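Local coordinates for protein Non-reducing end alpha-L-arabinofuranosidase BoGH43B (Bacteroides ovatus, PDB 5JOZ) that removes terminal alpha-L-arabinofuranosyl residues from the side branches of xyloglucan, acting as a family 43 glycoside hydrolase in polysaccharide breakdown, at residues S128-L139 with P178-I189. Sequence-based numbering, arbitrary orientation.
Sequences SIEFIDGKMYFL and PHFYKIGDYYYI
F180 reaches from one beta hairpin into the other and lays the CE2 corner of its ring over one face of Y137, 3.7 Å from CG. The two rings are oblique, their planes 49° apart. With CG anti to the backbone N (chi1 -166°), the F180 ring extends away from its own strand into this apolar seam. I132 crosses F180 at about a right angle and sets CD1 3.6 Å from CE2; the same methyl meets K182 CB. An alanine in place of I132 would probably open a gap between the F180 ring and the K182 chain, leaving the ring edge freer to shift. On the far side of F180, L139 slips CD2 between P178 CB (3.7 Å) and F180 CB, and I189 CG1 meets the same methyl from the side.

S128 OG lies in the ring plane of H179, at its edge, and shares a 2.8 Å hydrogen bond with ND1. E130 CG, anti to the backbone N (chi1 -171°), lies 3.2 Å from F180 O; OE1 accepts from a water that accepts from K182 N (2.9 Å), and OE2 forms a salt bridge with R81. Toward the turns, Y187 OH donates a weak hydrogen bond to D133 OD2 (3.3 Å), and K182 CD sits over the centre of the Y187 ring.

Strands 128-132 and 178-183 run nearly parallel, yet side chains and a water join them: they are the first strands of successive four-stranded antiparallel sheets, adjacent blades of the five-bladed beta-propeller of family 43. P178 lies near D126 and E176, the inferred pKa modulator and proton donor, so the P178 end of this blade interface probably borders the catalytic centre, while the turns lie at its far end.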
loop_
_atom_site.group_PDB
_atom_site.type_symbol
_atom_site.label_atom_id
_atom_site.label_comp_id
_atom_site.label_asym_id
_atom_site.label_seq_id
_atom_site.Cartn_x
_atom_site.Cartn_y
_atom_site.Cartn_z
ATOM N N SER A 128 0.791 12.623 -13.018
ATOM C CA SER A 128 -0.323 13.277 -12.348
ATOM C C SER A 128 -1.225 13.924 -13.360
ATOM O O SER A 128 -0.765 14.320 -14.422
ATOM C CB SER A 128 0.184 14.323 -11.369
ATOM O OG SER A 128 -0.886 14.833 -10.597
ATOM N N ILE A 129 -2.508 14.036 -13.016
ATOM C CA ILE A 129 -3.473 14.732 -13.866
ATOM C C ILE A 129 -4.200 15.794 -13.068
ATOM O O ILE A 129 -4.301 15.694 -11.854
ATOM C CB ILE A 129 -4.495 13.780 -14.545
ATOM C CG1 ILE A 129 -5.099 12.776 -13.554
ATOM C CG2 ILE A 129 -3.845 13.014 -15.696
ATOM C CD1 ILE A 129 -6.303 12.032 -14.098
ATOM N N GLU A 130 -4.671 16.822 -13.766
ATOM C CA GLU A 130 -5.542 17.818 -13.183
ATOM C C GLU A 130 -6.483 18.377 -14.248
ATOM O O GLU A 130 -6.089 18.552 -15.403
ATOM C CB GLU A 130 -4.718 18.949 -12.573
ATOM C CG GLU A 130 -5.539 19.942 -11.755
ATOM C CD GLU A 130 -6.071 19.368 -10.447
ATOM O OE1 GLU A 130 -7.058 19.937 -9.933
ATOM O OE2 GLU A 130 -5.504 18.374 -9.923
ATOM N N PHE A 131 -7.709 18.681 -13.829
ATOM C CA PHE A 131 -8.720 19.265 -14.691
ATOM C C PHE A 131 -8.883 20.752 -14.433
ATOM O O PHE A 131 -9.397 21.140 -13.385
ATOM C CB PHE A 131 -10.040 18.551 -14.476
ATOM C CG PHE A 131 -10.033 17.146 -14.984
ATOM C CD1 PHE A 131 -10.274 16.882 -16.328
ATOM C CD2 PHE A 131 -9.750 16.081 -14.130
ATOM C CE1 PHE A 131 -10.262 15.579 -16.808
ATOM C CE2 PHE A 131 -9.739 14.774 -14.608
ATOM C CZ PHE A 131 -9.994 14.523 -15.948
ATOM N N ILE A 132 -8.440 21.573 -15.387
ATOM C CA ILE A 132 -8.489 23.035 -15.281
ATOM C C ILE A 132 -8.891 23.637 -16.630
ATOM O O ILE A 132 -8.320 23.267 -17.645
ATOM C CB ILE A 132 -7.101 23.642 -14.916
ATOM C CG1 ILE A 132 -6.535 23.065 -13.607
ATOM C CG2 ILE A 132 -7.192 25.163 -14.807
ATOM C CD1 ILE A 132 -5.027 23.211 -13.462
ATOM N N ASP A 133 -9.825 24.590 -16.627
ATOM C CA ASP A 133 -10.204 25.363 -17.833
ATOM C C ASP A 133 -10.705 24.434 -18.956
ATOM O O ASP A 133 -10.386 24.635 -20.128
ATOM C CB ASP A 133 -9.029 26.265 -18.330
ATOM C CG ASP A 133 -8.801 27.522 -17.451
ATOM O OD1 ASP A 133 -9.795 28.174 -17.048
ATOM O OD2 ASP A 133 -7.621 27.885 -17.198
ATOM N N GLY A 134 -11.475 23.411 -18.582
ATOM C CA GLY A 134 -11.928 22.377 -19.524
ATOM C C GLY A 134 -10.854 21.537 -20.216
ATOM O O GLY A 134 -11.109 20.961 -21.273
ATOM N N LYS A 135 -9.664 21.458 -19.623
ATOM C CA LYS A 135 -8.547 20.675 -20.158
ATOM C C LYS A 135 -8.069 19.688 -19.111
ATOM O O LYS A 135 -8.142 19.956 -17.905
ATOM C CB LYS A 135 -7.367 21.569 -20.522
ATOM C CG LYS A 135 -7.686 22.655 -21.530
ATOM C CD LYS A 135 -6.430 23.413 -21.928
ATOM C CE LYS A 135 -6.723 24.458 -22.991
ATOM N NZ LYS A 135 -5.495 24.747 -23.775
ATOM N N MET A 136 -7.557 18.559 -19.585
ATOM C CA MET A 136 -6.990 17.524 -18.733
ATOM C C MET A 136 -5.470 17.578 -18.860
ATOM O O MET A 136 -4.904 17.052 -19.829
ATOM C CB MET A 136 -7.533 16.160 -19.153
ATOM C CG MET A 136 -6.963 14.966 -18.409
ATOM S SD MET A 136 -7.798 13.478 -18.982
ATOM C CE MET A 136 -6.657 12.192 -18.491
ATOM N N TYR A 137 -4.823 18.215 -17.875
ATOM C CA TYR A 137 -3.362 18.347 -17.845
ATOM C C TYR A 137 -2.697 17.062 -17.359
ATOM O O TYR A 137 -3.221 16.389 -16.481
ATOM C CB TYR A 137 -2.922 19.523 -16.958
ATOM C CG TYR A 137 -3.159 20.863 -17.591
ATOM C CD1 TYR A 137 -2.177 21.459 -18.375
ATOM C CD2 TYR A 137 -4.360 21.544 -17.405
ATOM C CE1 TYR A 137 -2.395 22.690 -18.974
ATOM C CE2 TYR A 137 -4.579 22.785 -17.992
ATOM C CZ TYR A 137 -3.594 23.343 -18.779
ATOM O OH TYR A 137 -3.790 24.562 -19.364
ATOM N N PHE A 138 -1.546 16.745 -17.946
ATOM C CA PHE A 138 -0.720 15.592 -17.573
ATOM C C PHE A 138 0.611 16.196 -17.184
ATOM O O PHE A 138 1.227 16.874 -17.997
ATOM C CB PHE A 138 -0.551 14.620 -18.756
ATOM C CG PHE A 138 0.409 13.466 -18.502
ATOM C CD1 PHE A 138 1.797 13.639 -18.610
ATOM C CD2 PHE A 138 -0.076 12.189 -18.209
ATOM C CE1 PHE A 138 2.675 12.580 -18.395
ATOM C CE2 PHE A 138 0.801 11.120 -17.991
ATOM C CZ PHE A 138 2.179 11.314 -18.084
ATOM N N LEU A 139 1.032 15.960 -15.942
ATOM C CA LEU A 139 2.310 16.403 -15.443
ATOM C C LEU A 139 3.076 15.157 -14.984
ATOM O O LEU A 139 2.514 14.297 -14.300
ATOM C CB LEU A 139 2.080 17.399 -14.312
ATOM C CG LEU A 139 3.284 17.979 -13.564
ATOM C CD1 LEU A 139 4.138 18.858 -14.461
ATOM C CD2 LEU A 139 2.814 18.766 -12.352
ATOM N N PRO A 178 5.094 15.148 -8.756
ATOM C CA PRO A 178 4.585 16.487 -9.046
ATOM C C PRO A 178 3.079 16.503 -9.230
ATOM O O PRO A 178 2.536 15.626 -9.904
ATOM C CB PRO A 178 5.280 16.844 -10.357
ATOM C CG PRO A 178 5.438 15.535 -11.040
ATOM C CD PRO A 178 5.769 14.573 -9.935
ATOM N N HIS A 179 2.413 17.478 -8.619
ATOM C CA HIS A 179 0.998 17.733 -8.871
ATOM C C HIS A 179 0.829 19.158 -9.351
ATOM O O HIS A 179 1.592 20.040 -8.964
ATOM C CB HIS A 179 0.149 17.512 -7.621
ATOM C CG HIS A 179 0.195 16.109 -7.123
ATOM N ND1 HIS A 179 -0.185 15.031 -7.895
ATOM C CD2 HIS A 179 0.610 15.602 -5.941
ATOM C CE1 HIS A 179 -0.028 13.922 -7.194
ATOM N NE2 HIS A 179 0.456 14.240 -6.007
ATOM N N PHE A 180 -0.212 19.351 -10.153
ATOM C CA PHE A 180 -0.501 20.589 -10.821
ATOM C C PHE A 180 -1.794 21.152 -10.227
ATOM O O PHE A 180 -2.799 20.452 -10.184
ATOM C CB PHE A 180 -0.664 20.289 -12.321
ATOM C CG PHE A 180 -0.646 21.506 -13.198
ATOM C CD1 PHE A 180 0.438 22.367 -13.184
ATOM C CD2 PHE A 180 -1.708 21.783 -14.051
ATOM C CE1 PHE A 180 0.458 23.490 -13.992
ATOM C CE2 PHE A 180 -1.694 22.901 -14.861
ATOM C CZ PHE A 180 -0.606 23.759 -14.828
ATOM N N TYR A 181 -1.763 22.396 -9.749
ATOM C CA TYR A 181 -2.968 23.058 -9.231
ATOM C C TYR A 181 -3.100 24.473 -9.781
ATOM O O TYR A 181 -2.103 25.171 -9.963
ATOM C CB TYR A 181 -2.964 23.125 -7.700
ATOM C CG TYR A 181 -2.640 21.827 -7.001
ATOM C CD1 TYR A 181 -3.515 20.752 -7.049
ATOM C CD2 TYR A 181 -1.452 21.677 -6.294
ATOM C CE1 TYR A 181 -3.220 19.558 -6.409
ATOM C CE2 TYR A 181 -1.145 20.496 -5.645
ATOM C CZ TYR A 181 -2.033 19.436 -5.703
ATOM O OH TYR A 181 -1.725 18.267 -5.049
ATOM N N LYS A 182 -4.334 24.887 -10.053
ATOM C CA LYS A 182 -4.620 26.269 -10.422
ATOM C C LYS A 182 -5.325 26.838 -9.228
ATOM O O LYS A 182 -6.495 26.537 -9.012
ATOM C CB LYS A 182 -5.500 26.346 -11.674
ATOM C CG LYS A 182 -6.066 27.727 -12.005
ATOM C CD LYS A 182 -4.987 28.795 -12.140
ATOM C CE LYS A 182 -5.546 30.104 -12.678
ATOM N NZ LYS A 182 -6.203 29.933 -14.007
ATOM N N ILE A 183 -4.609 27.641 -8.449
ATOM C CA ILE A 183 -5.147 28.227 -7.223
ATOM C C ILE A 183 -4.974 29.736 -7.318
ATOM O O ILE A 183 -3.834 30.224 -7.412
ATOM C CB ILE A 183 -4.392 27.736 -5.967
ATOM C CG1 ILE A 183 -4.429 26.206 -5.860
ATOM C CG2 ILE A 183 -4.959 28.394 -4.713
ATOM C CD1 ILE A 183 -3.348 25.628 -4.967
ATOM N N GLY A 184 -6.088 30.469 -7.268
ATOM C CA GLY A 184 -6.051 31.921 -7.378
ATOM C C GLY A 184 -5.385 32.341 -8.677
ATOM O O GLY A 184 -5.671 31.765 -9.719
ATOM N N ASP A 185 -4.459 33.296 -8.598
ATOM C CA ASP A 185 -3.791 33.854 -9.791
ATOM C C ASP A 185 -2.797 32.907 -10.471
ATOM O O ASP A 185 -2.463 33.134 -11.633
ATOM C CB ASP A 185 -3.010 35.147 -9.455
ATOM C CG ASP A 185 -3.888 36.284 -8.911
ATOM O OD1 ASP A 185 -5.133 36.221 -9.031
ATOM O OD2 ASP A 185 -3.307 37.251 -8.344
ATOM N N TYR A 186 -2.307 31.881 -9.760
ATOM C CA TYR A 186 -1.146 31.101 -10.217
ATOM C C TYR A 186 -1.396 29.614 -10.462
ATOM O O TYR A 186 -2.295 29.015 -9.882
ATOM C CB TYR A 186 -0.012 31.235 -9.207
ATOM C CG TYR A 186 0.321 32.653 -8.839
ATOM C CD1 TYR A 186 1.203 33.424 -9.622
ATOM C CD2 TYR A 186 -0.229 33.233 -7.692
ATOM C CE1 TYR A 186 1.512 34.742 -9.271
ATOM C CE2 TYR A 186 0.075 34.538 -7.332
ATOM C CZ TYR A 186 0.937 35.293 -8.116
ATOM O OH TYR A 186 1.209 36.581 -7.720
ATOM N N TYR A 187 -0.591 29.040 -11.351
ATOM C CA TYR A 187 -0.499 27.593 -11.526
ATOM C C TYR A 187 0.657 27.135 -10.652
ATOM O O TYR A 187 1.722 27.743 -10.696
ATOM C CB TYR A 187 -0.220 27.223 -12.983
ATOM C CG TYR A 187 -1.353 27.565 -13.906
ATOM C CD1 TYR A 187 -1.438 28.822 -14.509
ATOM C CD2 TYR A 187 -2.359 26.645 -14.164
ATOM C CE1 TYR A 187 -2.492 29.140 -15.354
ATOM C CE2 TYR A 187 -3.411 26.948 -15.007
ATOM C CZ TYR A 187 -3.469 28.197 -15.601
ATOM O OH TYR A 187 -4.522 28.491 -16.416
ATOM N N TYR A 188 0.437 26.080 -9.860
ATOM C CA TYR A 188 1.426 25.579 -8.915
ATOM C C TYR A 188 1.824 24.170 -9.265
ATOM O O TYR A 188 0.971 23.345 -9.584
ATOM C CB TYR A 188 0.863 25.540 -7.493
ATOM C CG TYR A 188 0.641 26.874 -6.842
ATOM C CD1 TYR A 188 -0.527 27.590 -7.069
ATOM C CD2 TYR A 188 1.572 27.404 -5.956
ATOM C CE1 TYR A 188 -0.751 28.805 -6.450
ATOM C CE2 TYR A 188 1.355 28.619 -5.334
ATOM C CZ TYR A 188 0.193 29.314 -5.589
ATOM O OH TYR A 188 -0.030 30.523 -4.993
ATOM N N ILE A 189 3.121 23.902 -9.174
ATOM C CA ILE A 189 3.682 22.565 -9.253
ATOM C C ILE A 189 4.265 22.275 -7.876
ATOM O O ILE A 189 5.237 22.907 -7.464
ATOM C CB ILE A 189 4.780 22.450 -10.336
ATOM C CG1 ILE A 189 4.144 22.552 -11.724
ATOM C CG2 ILE A 189 5.544 21.127 -10.205
ATOM C CD1 ILE A 189 5.139 22.667 -12.862
HETATM O O HOH W 1 -6.433 22.888 -9.528
#